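Local coordinates for protein cytosine-specific methyltransferase (PDB 3G7U) that probably methylates cytosine in DNA at carbon 5, using S-adenosyl-L-methionine as the methyl donor, as other C5-methyltransferases do, at residues 146-159 and 178-191. Sequence-based numbering, arbitrary orientation.
Sequences LDPIKVKASDYGAP and ISDEVFMPKMIDPV
Leu146 and Ile149, on edge strand 143-152 (antiparallel to 163-171 in the class I methyltransferase sheet order 3-2-1-4-5-7-6), meet Phe183 through their branch ends: Leu146 CD1 lies 3.7 Å from Phe183 CE2, and Ile149 CD1 touches CD2 of the same ring. Ile149 CG1, anti to the carbonyl carbon (chi1 -68°) with the chain extended beyond it, takes that methyl to the ring, whose one face Val182 covers. Leu146 CD2 also reaches Ile178 CD1; Ile178 and Val182 touch Leu366 of helix 353-367. Pro185 lies across one face of Tyr156, a CH-pi contact with CG 4.1 Å from the ring centroid; Tyr358 meets this tyrosine edge-to-face. Ile188 CG2 packs 3.4 Å from Gly157 N, since Gly157, at positive phi without a side chain, admits the methyl. Val191 CG1 lies alongside Pro159 CG. At the polar edge Tyr156 OH donates to Phe183 O (2.7 Å), 23° off the carbonyl plane. A water accepts from Val191 N and donates to Ser154 O and Ala158 O, whereas Val191 O is buried with a CA-H contact from Pro159 but no hydrogen-bond partner. Apolar contacts thus carry most of the join between edge strand and the loop following strand 163-171, with one direct hydrogen bond fixing the tyrosine hydroxyl.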
# COMPACT_ATOMS: atom_id res chain seq x y z
N LEU A 146 4.07 14.47 -15.47
CA LEU A 146 3.32 15.41 -14.67
C LEU A 146 4.24 15.88 -13.57
O LEU A 146 5.21 15.20 -13.18
CB LEU A 146 2.06 14.80 -14.07
CG LEU A 146 1.02 14.15 -14.98
CD1 LEU A 146 -0.24 13.85 -14.20
CD2 LEU A 146 0.71 15.09 -16.13
N ASP A 147 3.95 17.08 -13.06
CA ASP A 147 4.69 17.54 -11.89
C ASP A 147 4.35 16.61 -10.70
O ASP A 147 3.31 15.97 -10.70
CB ASP A 147 4.35 19.00 -11.58
CG ASP A 147 5.24 19.99 -12.35
OD1 ASP A 147 6.43 19.71 -12.67
OD2 ASP A 147 4.73 21.09 -12.61
N PRO A 148 5.25 16.51 -9.71
CA PRO A 148 5.01 15.62 -8.57
C PRO A 148 3.71 15.91 -7.84
O PRO A 148 3.36 17.08 -7.61
CB PRO A 148 6.16 15.92 -7.65
CG PRO A 148 7.23 16.42 -8.54
CD PRO A 148 6.55 17.19 -9.60
N ILE A 149 3.00 14.84 -7.51
CA ILE A 149 1.75 14.89 -6.76
C ILE A 149 2.17 14.48 -5.34
O ILE A 149 2.75 13.43 -5.14
CB ILE A 149 0.73 13.92 -7.42
CG1 ILE A 149 0.30 14.44 -8.81
CG2 ILE A 149 -0.51 13.73 -6.58
CD1 ILE A 149 -0.69 13.57 -9.50
N LYS A 150 1.98 15.36 -4.36
CA LYS A 150 2.31 15.02 -2.97
C LYS A 150 0.97 14.94 -2.27
O LYS A 150 0.18 15.89 -2.30
CB LYS A 150 3.22 16.08 -2.33
CG LYS A 150 3.80 15.63 -0.98
CD LYS A 150 4.70 16.71 -0.35
CE LYS A 150 5.45 16.13 0.86
NZ LYS A 150 6.41 17.06 1.59
N VAL A 151 0.65 13.78 -1.72
CA VAL A 151 -0.68 13.62 -1.12
C VAL A 151 -0.59 13.25 0.34
O VAL A 151 0.38 12.65 0.75
CB VAL A 151 -1.57 12.58 -1.85
CG1 VAL A 151 -1.87 13.00 -3.28
CG2 VAL A 151 -0.94 11.21 -1.81
N LYS A 152 -1.62 13.60 1.09
CA LYS A 152 -1.75 13.18 2.49
C LYS A 152 -2.89 12.17 2.45
O LYS A 152 -3.95 12.46 1.97
CB LYS A 152 -2.12 14.39 3.38
CG LYS A 152 -2.02 14.15 4.90
CD LYS A 152 -2.23 15.43 5.72
CE LYS A 152 -3.71 15.85 5.74
NZ LYS A 152 -3.99 17.13 6.48
N ALA A 153 -2.64 10.97 2.97
CA ALA A 153 -3.58 9.88 2.82
C ALA A 153 -4.94 10.18 3.36
O ALA A 153 -5.96 9.72 2.81
CB ALA A 153 -3.01 8.57 3.45
N SER A 154 -4.97 10.92 4.46
CA SER A 154 -6.25 11.19 5.14
C SER A 154 -7.23 12.05 4.30
O SER A 154 -8.46 11.93 4.45
CB SER A 154 -6.00 11.82 6.52
OG SER A 154 -5.12 12.91 6.44
N ASP A 155 -6.68 12.84 3.38
CA ASP A 155 -7.49 13.61 2.42
C ASP A 155 -8.24 12.67 1.48
O ASP A 155 -9.22 13.08 0.87
CB ASP A 155 -6.61 14.55 1.61
CG ASP A 155 -6.03 15.68 2.43
OD1 ASP A 155 -6.53 15.97 3.54
OD2 ASP A 155 -5.05 16.31 1.96
N TYR A 156 -7.81 11.41 1.36
CA TYR A 156 -8.53 10.45 0.50
C TYR A 156 -9.36 9.46 1.27
O TYR A 156 -9.93 8.53 0.68
CB TYR A 156 -7.58 9.74 -0.46
CG TYR A 156 -6.97 10.68 -1.45
CD1 TYR A 156 -7.49 10.79 -2.74
CD2 TYR A 156 -5.89 11.48 -1.11
CE1 TYR A 156 -6.94 11.68 -3.66
CE2 TYR A 156 -5.31 12.36 -2.02
CZ TYR A 156 -5.85 12.46 -3.29
OH TYR A 156 -5.29 13.32 -4.18
N GLY A 157 -9.49 9.67 2.57
CA GLY A 157 -10.41 8.85 3.34
C GLY A 157 -9.70 7.63 3.92
O GLY A 157 -10.37 6.69 4.32
N ALA A 158 -8.38 7.62 3.97
CA ALA A 158 -7.64 6.66 4.78
C ALA A 158 -7.39 7.19 6.18
O ALA A 158 -7.25 8.33 6.34
CB ALA A 158 -6.38 6.35 4.14
N PRO A 159 -7.31 6.33 7.18
CA PRO A 159 -7.22 6.81 8.55
C PRO A 159 -5.83 7.17 8.99
O PRO A 159 -5.54 7.02 10.10
CB PRO A 159 -7.67 5.61 9.37
CG PRO A 159 -8.39 4.78 8.48
CD PRO A 159 -7.80 4.95 7.14
N ILE A 178 -4.48 16.49 -19.18
CA ILE A 178 -4.65 16.10 -17.77
C ILE A 178 -4.78 17.29 -16.83
O ILE A 178 -3.80 17.99 -16.54
CB ILE A 178 -3.52 15.17 -17.27
CG1 ILE A 178 -3.33 13.97 -18.21
CG2 ILE A 178 -3.81 14.69 -15.83
CD1 ILE A 178 -2.15 13.15 -17.87
N SER A 179 -6.00 17.49 -16.35
CA SER A 179 -6.25 18.45 -15.28
C SER A 179 -6.08 17.73 -13.95
O SER A 179 -6.24 16.50 -13.87
CB SER A 179 -7.66 19.04 -15.39
OG SER A 179 -8.67 18.12 -15.01
N ASP A 180 -5.79 18.49 -12.90
CA ASP A 180 -5.62 17.92 -11.56
C ASP A 180 -6.95 17.47 -10.95
O ASP A 180 -6.98 16.68 -10.01
CB ASP A 180 -4.89 18.89 -10.65
CG ASP A 180 -3.40 19.01 -11.00
OD1 ASP A 180 -2.75 17.98 -11.35
OD2 ASP A 180 -2.89 20.15 -10.93
N GLU A 181 -8.05 17.98 -11.52
CA GLU A 181 -9.40 17.56 -11.12
C GLU A 181 -9.47 16.05 -10.95
O GLU A 181 -10.06 15.58 -9.97
CB GLU A 181 -10.45 17.99 -12.15
CG GLU A 181 -11.86 17.50 -11.85
CD GLU A 181 -12.94 18.38 -12.46
OE1 GLU A 181 -12.77 18.82 -13.63
OE2 GLU A 181 -13.96 18.63 -11.77
N VAL A 182 -8.83 15.32 -11.86
CA VAL A 182 -8.98 13.88 -11.89
C VAL A 182 -8.41 13.22 -10.62
O VAL A 182 -9.04 12.32 -10.09
CB VAL A 182 -8.49 13.20 -13.23
CG1 VAL A 182 -9.12 13.90 -14.46
CG2 VAL A 182 -6.98 13.18 -13.36
N PHE A 183 -7.30 13.76 -10.11
CA PHE A 183 -6.56 13.19 -8.96
C PHE A 183 -6.93 13.78 -7.59
O PHE A 183 -6.54 13.24 -6.54
CB PHE A 183 -5.05 13.31 -9.17
CG PHE A 183 -4.57 12.63 -10.42
CD1 PHE A 183 -4.81 11.28 -10.63
CD2 PHE A 183 -3.88 13.36 -11.40
CE1 PHE A 183 -4.37 10.64 -11.81
CE2 PHE A 183 -3.43 12.74 -12.59
CZ PHE A 183 -3.67 11.37 -12.79
N MET A 184 -7.67 14.89 -7.60
CA MET A 184 -8.03 15.59 -6.38
C MET A 184 -9.16 14.86 -5.73
O MET A 184 -10.04 14.34 -6.42
CB MET A 184 -8.54 17.00 -6.72
CG MET A 184 -7.50 18.03 -7.00
SD MET A 184 -8.34 19.46 -7.74
CE MET A 184 -9.34 20.08 -6.35
N PRO A 185 -9.19 14.85 -4.38
CA PRO A 185 -10.26 14.19 -3.66
C PRO A 185 -11.56 15.00 -3.67
O PRO A 185 -11.55 16.20 -3.39
CB PRO A 185 -9.72 14.07 -2.24
CG PRO A 185 -8.62 15.06 -2.12
CD PRO A 185 -8.20 15.48 -3.48
N LYS A 186 -12.65 14.33 -4.00
CA LYS A 186 -13.95 14.97 -3.96
C LYS A 186 -14.99 14.04 -3.36
O LYS A 186 -15.00 12.84 -3.66
CB LYS A 186 -14.36 15.50 -5.35
CG LYS A 186 -14.40 14.50 -6.50
CD LYS A 186 -15.11 15.11 -7.70
CE LYS A 186 -15.51 14.05 -8.71
NZ LYS A 186 -16.74 14.43 -9.46
N MET A 187 -15.84 14.62 -2.51
CA MET A 187 -16.89 13.90 -1.77
C MET A 187 -16.33 12.85 -0.80
O MET A 187 -16.90 11.76 -0.65
CB MET A 187 -17.92 13.25 -2.72
CG MET A 187 -18.91 14.21 -3.39
SD MET A 187 -20.07 13.28 -4.43
CE MET A 187 -21.16 12.53 -3.20
N ILE A 188 -15.22 13.20 -0.15
CA ILE A 188 -14.52 12.28 0.77
C ILE A 188 -14.83 12.55 2.24
O ILE A 188 -14.48 13.60 2.76
CB ILE A 188 -12.97 12.34 0.60
CG1 ILE A 188 -12.53 11.95 -0.82
CG2 ILE A 188 -12.29 11.42 1.59
CD1 ILE A 188 -12.89 10.53 -1.25
N ASP A 189 -15.48 11.60 2.92
CA ASP A 189 -15.65 11.70 4.37
C ASP A 189 -14.41 11.16 5.10
O ASP A 189 -13.96 10.05 4.80
CB ASP A 189 -16.90 10.94 4.81
CG ASP A 189 -18.18 11.62 4.34
OD1 ASP A 189 -18.41 12.79 4.73
OD2 ASP A 189 -18.95 10.99 3.57
N PRO A 190 -13.83 11.97 6.01
CA PRO A 190 -12.66 11.60 6.81
C PRO A 190 -12.95 10.41 7.72
O PRO A 190 -14.08 10.23 8.19
CB PRO A 190 -12.39 12.85 7.64
CG PRO A 190 -13.70 13.59 7.65
CD PRO A 190 -14.30 13.33 6.32
N VAL A 191 -11.94 9.56 7.91
CA VAL A 191 -12.10 8.36 8.73
C VAL A 191 -11.09 8.50 9.83
O VAL A 191 -9.90 8.45 9.57
CB VAL A 191 -11.80 7.06 7.92
CG1 VAL A 191 -12.12 5.84 8.76
CG2 VAL A 191 -12.65 7.02 6.68
O HOH W 1 0.62 17.32 -11.25
O HOH W 2 -9.44 10.11 6.36